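Local coordinates for 3-hexulose-6-phosphate synthase (Mycobacterium gastri, PDB 3AJX), which is a TIM-barrel enzyme of the orotidine 5'-phosphate decarboxylase / HUMPS family that carries a magnesium ion inside its barrel, at residues 4-9 with 182-187; 26-31 with 55-60; 82-87 with 109-114; 130-135 with 160-165. The protein carries 1 engineered substitution. One frame throughout, in Å; residues are numbered along the deposited sequence.

Contact 1 (4-9 with 182-187); sequences QVAIDL and VAVAGG. With SO4 (sulfate ion), chain G.
Three backbone hydrogen bonds join 4-7 to 182-185 in the zigzag of a parallel pair. Gln4 N gives to Ala183 O (2.9 Å), Ala185 N to Gln4 O (2.8 Å) and Ala6 N to Ala185 O (2.9 Å). All three are close to straight at the hydrogen, but they meet their carbonyls differently: the first donor lies in the carbonyl plane, the second almost on the C=O axis, and the third 41° above the plane. The join is the seam of the TIM barrel, where the first strand meets the eighth; the two strand segments run parallel at 32° to each other and close the cylinder.

Side-chain packing lines the inner side of the seam. Gln4 has CG anti to the backbone N (chi1 166°) and an extended chain that runs beside Val184, pointing the same way. Val182 crosses it obliquely, its CG1 3.6 Å from Gln4 CB. Further along, Ala6 CB rests against Val184 CG1 at 3.9 Å.

Anion binding belongs to the end of 182-187. Gly186, the N-cap of the short helix that follows, gives its N to O3 of a sulfate ion, probably from the crystallisation liquor, at 3.0 Å. Gly187 N points almost exactly at sulfate O1, also 3.0 Å away, while Gly166 N and Gln140 NE2 grip the ion as well.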
# COMPACT_ATOMS: atom_id res chain seq x y z
N GLN A 4 -7.59 -18.34 -7.84
CA GLN A 4 -6.39 -17.62 -7.43
C GLN A 4 -6.07 -17.85 -5.96
O GLN A 4 -6.95 -17.73 -5.10
CB GLN A 4 -6.58 -16.12 -7.70
CG GLN A 4 -5.56 -15.20 -7.02
CD GLN A 4 -5.70 -13.75 -7.46
OE1 GLN A 4 -5.26 -12.83 -6.77
NE2 GLN A 4 -6.32 -13.54 -8.62
N VAL A 5 -4.82 -18.19 -5.66
CA VAL A 5 -4.42 -18.38 -4.27
C VAL A 5 -3.74 -17.11 -3.77
O VAL A 5 -2.78 -16.62 -4.37
CB VAL A 5 -3.46 -19.59 -4.09
CG1 VAL A 5 -2.23 -19.44 -4.98
CG2 VAL A 5 -3.04 -19.70 -2.62
N ALA A 6 -4.26 -16.56 -2.68
CA ALA A 6 -3.68 -15.35 -2.10
C ALA A 6 -2.69 -15.76 -1.02
O ALA A 6 -3.08 -16.13 0.09
CB ALA A 6 -4.78 -14.47 -1.50
N ILE A 7 -1.40 -15.71 -1.35
CA ILE A 7 -0.36 -16.07 -0.40
C ILE A 7 -0.04 -14.86 0.48
O ILE A 7 0.88 -14.09 0.21
CB ILE A 7 0.92 -16.55 -1.12
CG1 ILE A 7 0.60 -17.73 -2.03
CG2 ILE A 7 1.97 -16.97 -0.09
CD1 ILE A 7 1.80 -18.31 -2.76
N ASP A 8 -0.83 -14.70 1.54
CA ASP A 8 -0.66 -13.60 2.46
C ASP A 8 0.21 -14.01 3.64
O ASP A 8 -0.18 -13.86 4.80
CB ASP A 8 -2.04 -13.12 2.94
CG ASP A 8 -2.81 -12.40 1.85
OD1 ASP A 8 -4.06 -12.45 1.86
OD2 ASP A 8 -2.17 -11.79 0.97
N LEU A 9 1.38 -14.55 3.33
CA LEU A 9 2.33 -15.00 4.34
C LEU A 9 3.45 -13.97 4.50
O LEU A 9 3.40 -12.91 3.87
CB LEU A 9 2.89 -16.37 3.95
CG LEU A 9 1.82 -17.46 3.81
CD1 LEU A 9 2.47 -18.77 3.42
CD2 LEU A 9 1.06 -17.60 5.13
N VAL A 182 -12.60 -14.62 -11.67
CA VAL A 182 -11.64 -15.24 -10.76
C VAL A 182 -12.18 -15.31 -9.34
O VAL A 182 -12.78 -14.36 -8.84
CB VAL A 182 -10.32 -14.43 -10.72
CG1 VAL A 182 -9.32 -15.12 -9.80
CG2 VAL A 182 -9.74 -14.27 -12.12
N ALA A 183 -11.98 -16.46 -8.69
CA ALA A 183 -12.37 -16.63 -7.30
C ALA A 183 -11.03 -16.66 -6.56
O ALA A 183 -10.16 -17.46 -6.89
CB ALA A 183 -13.11 -17.95 -7.11
N VAL A 184 -10.87 -15.78 -5.58
CA VAL A 184 -9.63 -15.71 -4.81
C VAL A 184 -9.80 -16.41 -3.47
O VAL A 184 -10.79 -16.19 -2.77
CB VAL A 184 -9.21 -14.25 -4.53
CG1 VAL A 184 -7.90 -14.22 -3.75
CG2 VAL A 184 -9.07 -13.49 -5.83
N ALA A 185 -8.85 -17.26 -3.12
CA ALA A 185 -8.89 -17.97 -1.85
C ALA A 185 -7.58 -17.76 -1.11
O ALA A 185 -6.50 -18.04 -1.64
CB ALA A 185 -9.14 -19.46 -2.08
N GLY A 186 -7.67 -17.24 0.11
CA GLY A 186 -6.49 -17.01 0.92
C GLY A 186 -6.44 -17.92 2.13
O GLY A 186 -5.83 -18.99 2.08
N GLY A 187 -7.08 -17.51 3.22
CA GLY A 187 -7.09 -18.30 4.44
C GLY A 187 -7.60 -19.72 4.27
O GLY A 187 -7.15 -20.63 4.97
S SO4 G . -9.01 -14.41 1.85
O1 SO4 G . -8.49 -14.84 3.17
O2 SO4 G . -9.86 -13.22 2.00
O3 SO4 G . -9.81 -15.51 1.27
O4 SO4 G . -7.87 -14.11 0.97

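Contact 2 (26-31 with 55-60); sequences VDIIEL and IVFADM. With MG (magnesium ion), chain F.
The magnesium site of this TIM barrel is built where the second and third strands, 28-31 and 55-60, lie side by side. They run parallel, their axes 25° apart. The backbone bonds alternate: Ile29 N to Ile55 O, Phe57 N to Ile29 O, Leu31 N to Phe57 O and Asp59 N to Leu31 O. Leu31 N lies 2.8 Å from Phe57 O, nearly on the C=O axis.

Inside the barrel, Glu30 sends an extended chain alongside Phe57, Glu30 CG resting 3.4 Å from Phe57 CD2 with the carboxylate tilted 32° from the ring. On the outer side, where helix 42-50 packs, Leu31 crosses Val56 obliquely; Leu31 CD2 and Val56 CG1 are only 3.4 Å apart, a tight contact.

Asp59 OD2 binds the magnesium ion directly at 2.1 Å, and waters 1, 2 and 3 are also ligands. Glu30 OE2 stands farther from the ion, at 2.7 Å, while water 1 donates to Glu30 OE1 at 2.6 Å. The two carboxylate planes stand nearly perpendicular (89°), and Glu30 OE2 lies 3.1 Å from Asp59 OD2. Asp59 OD1 is held by Thr82 and Lys61, which fixes the carboxylate's rotation. Two acceptors this close should repel each other if both are charged; the cation beside them probably offsets that cost and favours their ionised forms.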
# COMPACT_ATOMS: atom_id res chain seq x y z
N VAL A 26 -4.28 -24.19 -9.14
CA VAL A 26 -4.64 -22.79 -9.36
C VAL A 26 -4.15 -22.22 -10.68
O VAL A 26 -3.20 -22.72 -11.28
CB VAL A 26 -4.08 -21.89 -8.23
CG1 VAL A 26 -4.57 -22.39 -6.88
CG2 VAL A 26 -2.57 -21.87 -8.29
N ASP A 27 -4.82 -21.16 -11.12
CA ASP A 27 -4.48 -20.49 -12.37
C ASP A 27 -3.60 -19.28 -12.08
O ASP A 27 -2.71 -18.94 -12.86
CB ASP A 27 -5.76 -20.00 -13.06
CG ASP A 27 -6.73 -21.11 -13.32
OD1 ASP A 27 -6.47 -21.92 -14.23
OD2 ASP A 27 -7.76 -21.19 -12.60
N ILE A 28 -3.84 -18.65 -10.93
CA ILE A 28 -3.11 -17.46 -10.54
C ILE A 28 -2.51 -17.61 -9.15
O ILE A 28 -3.17 -18.08 -8.23
CB ILE A 28 -4.05 -16.23 -10.54
CG1 ILE A 28 -4.64 -16.05 -11.94
CG2 ILE A 28 -3.31 -14.98 -10.09
CD1 ILE A 28 -5.70 -14.97 -12.01
N ILE A 29 -1.24 -17.24 -9.02
CA ILE A 29 -0.55 -17.28 -7.74
C ILE A 29 -0.32 -15.84 -7.31
O ILE A 29 0.43 -15.10 -7.96
CB ILE A 29 0.82 -17.98 -7.84
CG1 ILE A 29 0.62 -19.44 -8.24
CG2 ILE A 29 1.53 -17.91 -6.49
CD1 ILE A 29 1.91 -20.16 -8.56
N GLU A 30 -0.97 -15.44 -6.23
CA GLU A 30 -0.85 -14.09 -5.71
C GLU A 30 0.14 -13.98 -4.56
O GLU A 30 0.12 -14.79 -3.63
CB GLU A 30 -2.20 -13.57 -5.22
CG GLU A 30 -2.11 -12.28 -4.42
CD GLU A 30 -3.38 -11.98 -3.64
OE1 GLU A 30 -4.47 -12.30 -4.13
OE2 GLU A 30 -3.27 -11.41 -2.53
N LEU A 31 1.00 -12.97 -4.63
CA LEU A 31 1.96 -12.68 -3.57
C LEU A 31 1.28 -11.53 -2.83
O LEU A 31 1.14 -10.43 -3.37
CB LEU A 31 3.31 -12.23 -4.13
CG LEU A 31 4.15 -13.22 -4.94
CD1 LEU A 31 4.31 -14.52 -4.17
CD2 LEU A 31 3.50 -13.48 -6.28
N ILE A 55 0.26 -17.65 -13.82
CA ILE A 55 0.09 -16.21 -13.79
C ILE A 55 0.46 -15.73 -12.39
O ILE A 55 -0.13 -16.18 -11.40
CB ILE A 55 -1.38 -15.82 -14.08
CG1 ILE A 55 -1.72 -16.18 -15.53
CG2 ILE A 55 -1.59 -14.33 -13.83
CD1 ILE A 55 -3.19 -16.02 -15.87
N VAL A 56 1.45 -14.85 -12.31
CA VAL A 56 1.90 -14.32 -11.02
C VAL A 56 1.29 -12.94 -10.79
O VAL A 56 1.46 -12.02 -11.59
CB VAL A 56 3.44 -14.26 -10.96
CG1 VAL A 56 3.89 -13.57 -9.69
CG2 VAL A 56 4.00 -15.68 -10.99
N PHE A 57 0.58 -12.83 -9.67
CA PHE A 57 -0.15 -11.63 -9.27
C PHE A 57 0.57 -10.95 -8.09
O PHE A 57 0.69 -11.53 -7.02
CB PHE A 57 -1.55 -12.12 -8.87
CG PHE A 57 -2.53 -11.05 -8.48
CD1 PHE A 57 -3.63 -10.78 -9.28
CD2 PHE A 57 -2.44 -10.43 -7.23
CE1 PHE A 57 -4.64 -9.92 -8.85
CE2 PHE A 57 -3.45 -9.58 -6.79
CZ PHE A 57 -4.55 -9.33 -7.61
N ALA A 58 1.05 -9.73 -8.31
CA ALA A 58 1.74 -8.99 -7.24
C ALA A 58 0.76 -7.99 -6.64
O ALA A 58 0.38 -7.01 -7.29
CB ALA A 58 2.97 -8.26 -7.81
N ASP A 59 0.35 -8.24 -5.40
CA ASP A 59 -0.61 -7.38 -4.71
C ASP A 59 0.06 -6.14 -4.12
O ASP A 59 0.16 -5.99 -2.89
CB ASP A 59 -1.32 -8.17 -3.60
CG ASP A 59 -2.69 -7.60 -3.27
OD1 ASP A 59 -3.02 -6.49 -3.75
OD2 ASP A 59 -3.44 -8.27 -2.53
N MET A 60 0.51 -5.26 -4.99
CA MET A 60 1.19 -4.03 -4.59
C MET A 60 0.27 -3.05 -3.87
O MET A 60 0.70 -2.33 -2.97
CB MET A 60 1.78 -3.34 -5.82
CG MET A 60 2.83 -4.14 -6.58
SD MET A 60 4.39 -4.28 -5.68
CE MET A 60 5.20 -2.72 -6.13
MG MG F . -5.16 -9.44 -2.29
O HOH W 1 -6.05 -10.61 -2.89
O HOH W 2 -6.21 -8.12 -1.16
O HOH W 3 -5.79 -8.08 -3.84

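Contact 3 (82-87 with 109-114); sequences TVLGSA and DLIGIE
Asp109 holds CG anti to its backbone N (chi1 -170°), and this swings OD1 forward to accept Ile111 N at 2.9 Å, the donor meeting the oxygen from above the carboxylate plane. The result is an Asx turn. In Ile111, CG1 is likewise anti to N, which leaves CG2 in the crowded position between N and the carbonyl carbon. Leu84, with CG anti to its carbonyl carbon (chi1 -68°), lies alongside and points the same way, so that Leu84 CD2 reaches Ile111 CG2 at 3.7 Å. Ile113 has CG1 anti to its carbonyl carbon and folds at chi2, laying CD1 against the peptide between Gly85 and Ser86, 3.8 Å from Ser86 N.

These groups sit where the fourth and fifth strands of the TIM barrel run out at their C-terminal ends. One parallel bridge remains: Asp109 N gives to Val83 O at 2.9 Å, and Gly85 N to Asp109 O at 2.9 Å, the latter donor 41° above the carbonyl plane. From there the chains part, into a type I turn from Leu84 to Ala87 and a type II turn from Leu110 to Ile113.

Water 4 joins the two diverging turns. It accepts from Ser86 N at 3.2 Å and donates to Asp109 O at 3.0 Å and to Ile111 O at 2.8 Å, so Asp109 O is gripped twice. The other carboxylate oxygen, Asp109 OD2, takes a hydrogen bond from His134, and Thr82 OG1 is hydrogen-bonded to Asp59. Leu84 also packs on Leu84 of the second subunit, and Ile111 on Asp64 of that subunit.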
# COMPACT_ATOMS: atom_id res chain seq x y z
N THR A 82 -1.67 -4.96 -8.68
CA THR A 82 -2.84 -4.25 -8.19
C THR A 82 -2.55 -2.81 -7.85
O THR A 82 -1.46 -2.47 -7.37
CB THR A 82 -3.44 -4.90 -6.91
OG1 THR A 82 -2.45 -4.96 -5.88
CG2 THR A 82 -3.96 -6.27 -7.21
N VAL A 83 -3.54 -1.96 -8.12
CA VAL A 83 -3.50 -0.54 -7.83
C VAL A 83 -4.82 -0.33 -7.10
O VAL A 83 -5.83 -0.93 -7.48
CB VAL A 83 -3.49 0.32 -9.11
CG1 VAL A 83 -3.53 1.80 -8.74
CG2 VAL A 83 -2.26 0.01 -9.94
N LEU A 84 -4.82 0.47 -6.05
CA LEU A 84 -6.04 0.72 -5.29
C LEU A 84 -7.04 1.58 -6.06
O LEU A 84 -6.66 2.55 -6.72
CB LEU A 84 -5.72 1.41 -3.96
CG LEU A 84 -4.96 0.58 -2.94
CD1 LEU A 84 -4.67 1.43 -1.70
CD2 LEU A 84 -5.78 -0.65 -2.57
N GLY A 85 -8.32 1.23 -5.97
CA GLY A 85 -9.34 2.01 -6.63
C GLY A 85 -9.42 3.40 -6.02
O GLY A 85 -9.95 4.33 -6.63
N SER A 86 -8.90 3.54 -4.80
CA SER A 86 -8.90 4.82 -4.10
C SER A 86 -7.81 5.75 -4.62
O SER A 86 -7.78 6.93 -4.29
CB SER A 86 -8.69 4.59 -2.61
OG SER A 86 -7.49 3.88 -2.39
N ALA A 87 -6.90 5.21 -5.44
CA ALA A 87 -5.82 6.01 -5.99
C ALA A 87 -6.36 7.00 -7.02
O ALA A 87 -7.45 6.83 -7.56
CB ALA A 87 -4.78 5.11 -6.64
N ASP A 109 -7.84 -2.98 -7.22
CA ASP A 109 -8.39 -3.54 -5.99
C ASP A 109 -9.36 -2.52 -5.40
O ASP A 109 -8.96 -1.44 -4.97
CB ASP A 109 -7.25 -3.82 -5.00
CG ASP A 109 -7.70 -4.61 -3.80
OD1 ASP A 109 -8.90 -4.55 -3.46
OD2 ASP A 109 -6.85 -5.29 -3.18
N LEU A 110 -10.64 -2.87 -5.37
CA LEU A 110 -11.66 -1.96 -4.86
C LEU A 110 -11.89 -2.05 -3.36
O LEU A 110 -12.90 -1.58 -2.84
CB LEU A 110 -12.98 -2.18 -5.62
CG LEU A 110 -12.87 -1.93 -7.13
CD1 LEU A 110 -14.18 -2.27 -7.82
CD2 LEU A 110 -12.50 -0.46 -7.39
N ILE A 111 -10.93 -2.64 -2.64
CA ILE A 111 -11.04 -2.76 -1.20
C ILE A 111 -11.28 -1.39 -0.57
O ILE A 111 -10.66 -0.39 -0.95
CB ILE A 111 -9.74 -3.39 -0.60
CG1 ILE A 111 -9.89 -3.59 0.91
CG2 ILE A 111 -8.55 -2.49 -0.90
CD1 ILE A 111 -8.77 -4.40 1.53
N GLY A 112 -12.20 -1.33 0.39
CA GLY A 112 -12.50 -0.08 1.06
C GLY A 112 -13.37 0.91 0.29
O GLY A 112 -13.74 1.96 0.83
N ILE A 113 -13.70 0.59 -0.96
CA ILE A 113 -14.53 1.47 -1.77
C ILE A 113 -16.00 1.28 -1.42
O ILE A 113 -16.50 0.16 -1.40
CB ILE A 113 -14.33 1.20 -3.28
CG1 ILE A 113 -12.88 1.49 -3.68
CG2 ILE A 113 -15.30 2.05 -4.09
CD1 ILE A 113 -12.51 2.96 -3.60
N GLU A 114 -16.69 2.39 -1.14
CA GLU A 114 -18.10 2.32 -0.78
C GLU A 114 -18.96 2.09 -2.02
O GLU A 114 -19.94 1.36 -1.97
CB GLU A 114 -18.52 3.62 -0.08
CG GLU A 114 -19.77 3.51 0.78
CD GLU A 114 -20.97 2.98 0.01
OE1 GLU A 114 -21.26 3.52 -1.08
OE2 GLU A 114 -21.63 2.04 0.51
O HOH W 4 -9.28 0.92 -3.07

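Contact 4 (130-135 with 160-165); sequences FVEMHA and PFSVAG
Phe130 turns its ring edge, not a face, to Ser162: OG lies in the ring plane, 3.9 Å from Phe130 CE2. The ring gets there because its CG takes the crowded position between N and the carbonyl carbon (chi1 56°). Glu132 behaves differently, with CG anti to N and the chain extended, and it runs past the same hydroxyl with Glu132 CG 3.3 Å from Ser162 OG. Water 5, also in the plane at the Phe130 edge, bridges the two polar ends: it donates to Glu132 OE1 at 2.7 Å and lies 2.7 Å from Ser162 OG. Farther along this inner side, Ala164 CB touches both Glu132 OE2, at 3.6 Å, and the ring of His134. That ring sets its edge toward the backbone, His134 CD2 lying 3.3 Å from Ala164 O, while its ND1 gives a hydrogen bond to Asp109.

On the other side of the sheet the apolar chains cross. Met133, bent at chi2, meets Phe161 at about a right angle, with Met133 CG 3.9 Å from Phe161 CD2. Val131 crosses Phe161 obliquely, Val131 CG2 being 3.8 Å from Phe161 CB.

Five backbone bonds, from Val131 N to Pro160 O through to Ala135 N to Ala164 O, fix the parallel register of the sixth and seventh strands, which run 23° apart in the TIM barrel. Strand 105-109 flanks the pair along 130-134 and strand 182-185 along 161-164; outside, Val131 and Met133 pack on helix 116-125, and Met133 and Val163 on helix 148-157.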
# COMPACT_ATOMS: atom_id res chain seq x y z
N PHE A 130 -9.24 -6.14 -15.00
CA PHE A 130 -10.41 -6.48 -14.21
C PHE A 130 -10.28 -5.81 -12.87
O PHE A 130 -9.25 -5.21 -12.56
CB PHE A 130 -10.61 -8.01 -14.06
CG PHE A 130 -9.44 -8.76 -13.48
CD1 PHE A 130 -8.40 -9.20 -14.30
CD2 PHE A 130 -9.43 -9.13 -12.14
CE1 PHE A 130 -7.37 -10.00 -13.79
CE2 PHE A 130 -8.40 -9.93 -11.61
CZ PHE A 130 -7.37 -10.36 -12.44
N VAL A 131 -11.35 -5.86 -12.08
CA VAL A 131 -11.34 -5.24 -10.77
C VAL A 131 -11.55 -6.33 -9.74
O VAL A 131 -12.13 -7.37 -10.05
CB VAL A 131 -12.46 -4.18 -10.64
CG1 VAL A 131 -12.23 -3.05 -11.63
CG2 VAL A 131 -13.81 -4.81 -10.86
N GLU A 132 -11.07 -6.09 -8.53
CA GLU A 132 -11.23 -7.06 -7.47
C GLU A 132 -12.26 -6.57 -6.47
O GLU A 132 -12.06 -5.53 -5.83
CB GLU A 132 -9.89 -7.33 -6.78
CG GLU A 132 -9.96 -8.44 -5.73
CD GLU A 132 -8.60 -8.81 -5.17
OE1 GLU A 132 -7.76 -9.36 -5.92
OE2 GLU A 132 -8.36 -8.55 -3.97
N MET A 133 -13.38 -7.28 -6.38
CA MET A 133 -14.42 -6.95 -5.42
C MET A 133 -13.85 -7.60 -4.18
O MET A 133 -14.04 -8.79 -3.92
CB MET A 133 -15.75 -7.57 -5.83
CG MET A 133 -16.35 -6.92 -7.07
SD MET A 133 -16.52 -5.14 -6.84
CE MET A 133 -17.12 -4.61 -8.46
N HIS A 134 -13.12 -6.79 -3.43
CA HIS A 134 -12.38 -7.25 -2.26
C HIS A 134 -12.81 -6.73 -0.89
O HIS A 134 -13.07 -5.54 -0.71
CB HIS A 134 -10.91 -6.86 -2.51
CG HIS A 134 -9.94 -7.45 -1.53
ND1 HIS A 134 -8.62 -7.06 -1.50
CD2 HIS A 134 -10.09 -8.39 -0.58
CE1 HIS A 134 -7.99 -7.75 -0.56
NE2 HIS A 134 -8.86 -8.57 0.01
N ALA A 135 -12.91 -7.65 0.06
CA ALA A 135 -13.24 -7.32 1.44
C ALA A 135 -12.02 -7.81 2.21
O ALA A 135 -11.74 -9.01 2.23
CB ALA A 135 -14.50 -8.05 1.89
N PRO A 160 -15.18 -7.04 -15.90
CA PRO A 160 -14.61 -8.33 -15.48
C PRO A 160 -14.13 -8.20 -14.04
O PRO A 160 -13.45 -7.23 -13.70
CB PRO A 160 -13.45 -8.52 -16.46
CG PRO A 160 -13.97 -7.86 -17.71
CD PRO A 160 -14.59 -6.59 -17.17
N PHE A 161 -14.48 -9.16 -13.19
CA PHE A 161 -14.09 -9.05 -11.79
C PHE A 161 -13.72 -10.35 -11.09
O PHE A 161 -14.07 -11.44 -11.53
CB PHE A 161 -15.20 -8.37 -10.97
CG PHE A 161 -16.44 -9.23 -10.78
CD1 PHE A 161 -17.37 -9.37 -11.81
CD2 PHE A 161 -16.67 -9.88 -9.57
CE1 PHE A 161 -18.51 -10.16 -11.63
CE2 PHE A 161 -17.81 -10.67 -9.39
CZ PHE A 161 -18.73 -10.81 -10.42
N SER A 162 -13.00 -10.19 -9.99
CA SER A 162 -12.59 -11.31 -9.15
C SER A 162 -13.22 -11.02 -7.79
O SER A 162 -13.61 -9.89 -7.51
CB SER A 162 -11.07 -11.38 -9.03
OG SER A 162 -10.55 -10.22 -8.41
N VAL A 163 -13.35 -12.05 -6.97
CA VAL A 163 -13.93 -11.89 -5.64
C VAL A 163 -12.96 -12.40 -4.58
O VAL A 163 -12.46 -13.52 -4.67
CB VAL A 163 -15.26 -12.67 -5.52
CG1 VAL A 163 -15.83 -12.53 -4.11
CG2 VAL A 163 -16.27 -12.15 -6.54
N ALA A 164 -12.69 -11.55 -3.60
CA ALA A 164 -11.81 -11.89 -2.49
C ALA A 164 -12.51 -11.43 -1.21
O ALA A 164 -12.77 -10.24 -1.02
CB ALA A 164 -10.45 -11.18 -2.65
N GLY A 165 -12.82 -12.39 -0.35
CA GLY A 165 -13.50 -12.06 0.89
C GLY A 165 -13.84 -13.30 1.70
O GLY A 165 -15.01 -13.53 2.04
O HOH W 5 -7.91 -10.84 -8.19

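All four contacts belong to one eight-stranded parallel barrel and illustrate how neighbouring strands build it in chain order. Contacts 2, 3 and 4 follow one another along the chain, each pairing successive strands across one or two intervening helices, whereas contact 1 spans them all by joining the first strand to the last. Contacts 1 and 2 adjoin through strands 2-7 and 28-31, their centres about 8 Å apart; contacts 1 and 4 adjoin through 161-164 and 182-185, about 11 Å between centres. Contact 3, centred about 17 Å from contact 2 and 10 Å from contact 4, touches both through polar side chains. Around the magnesium site of Glu30 and Asp59, the side chains of Asp109 and Glu132 come within about 5 and 4 Å of the ion.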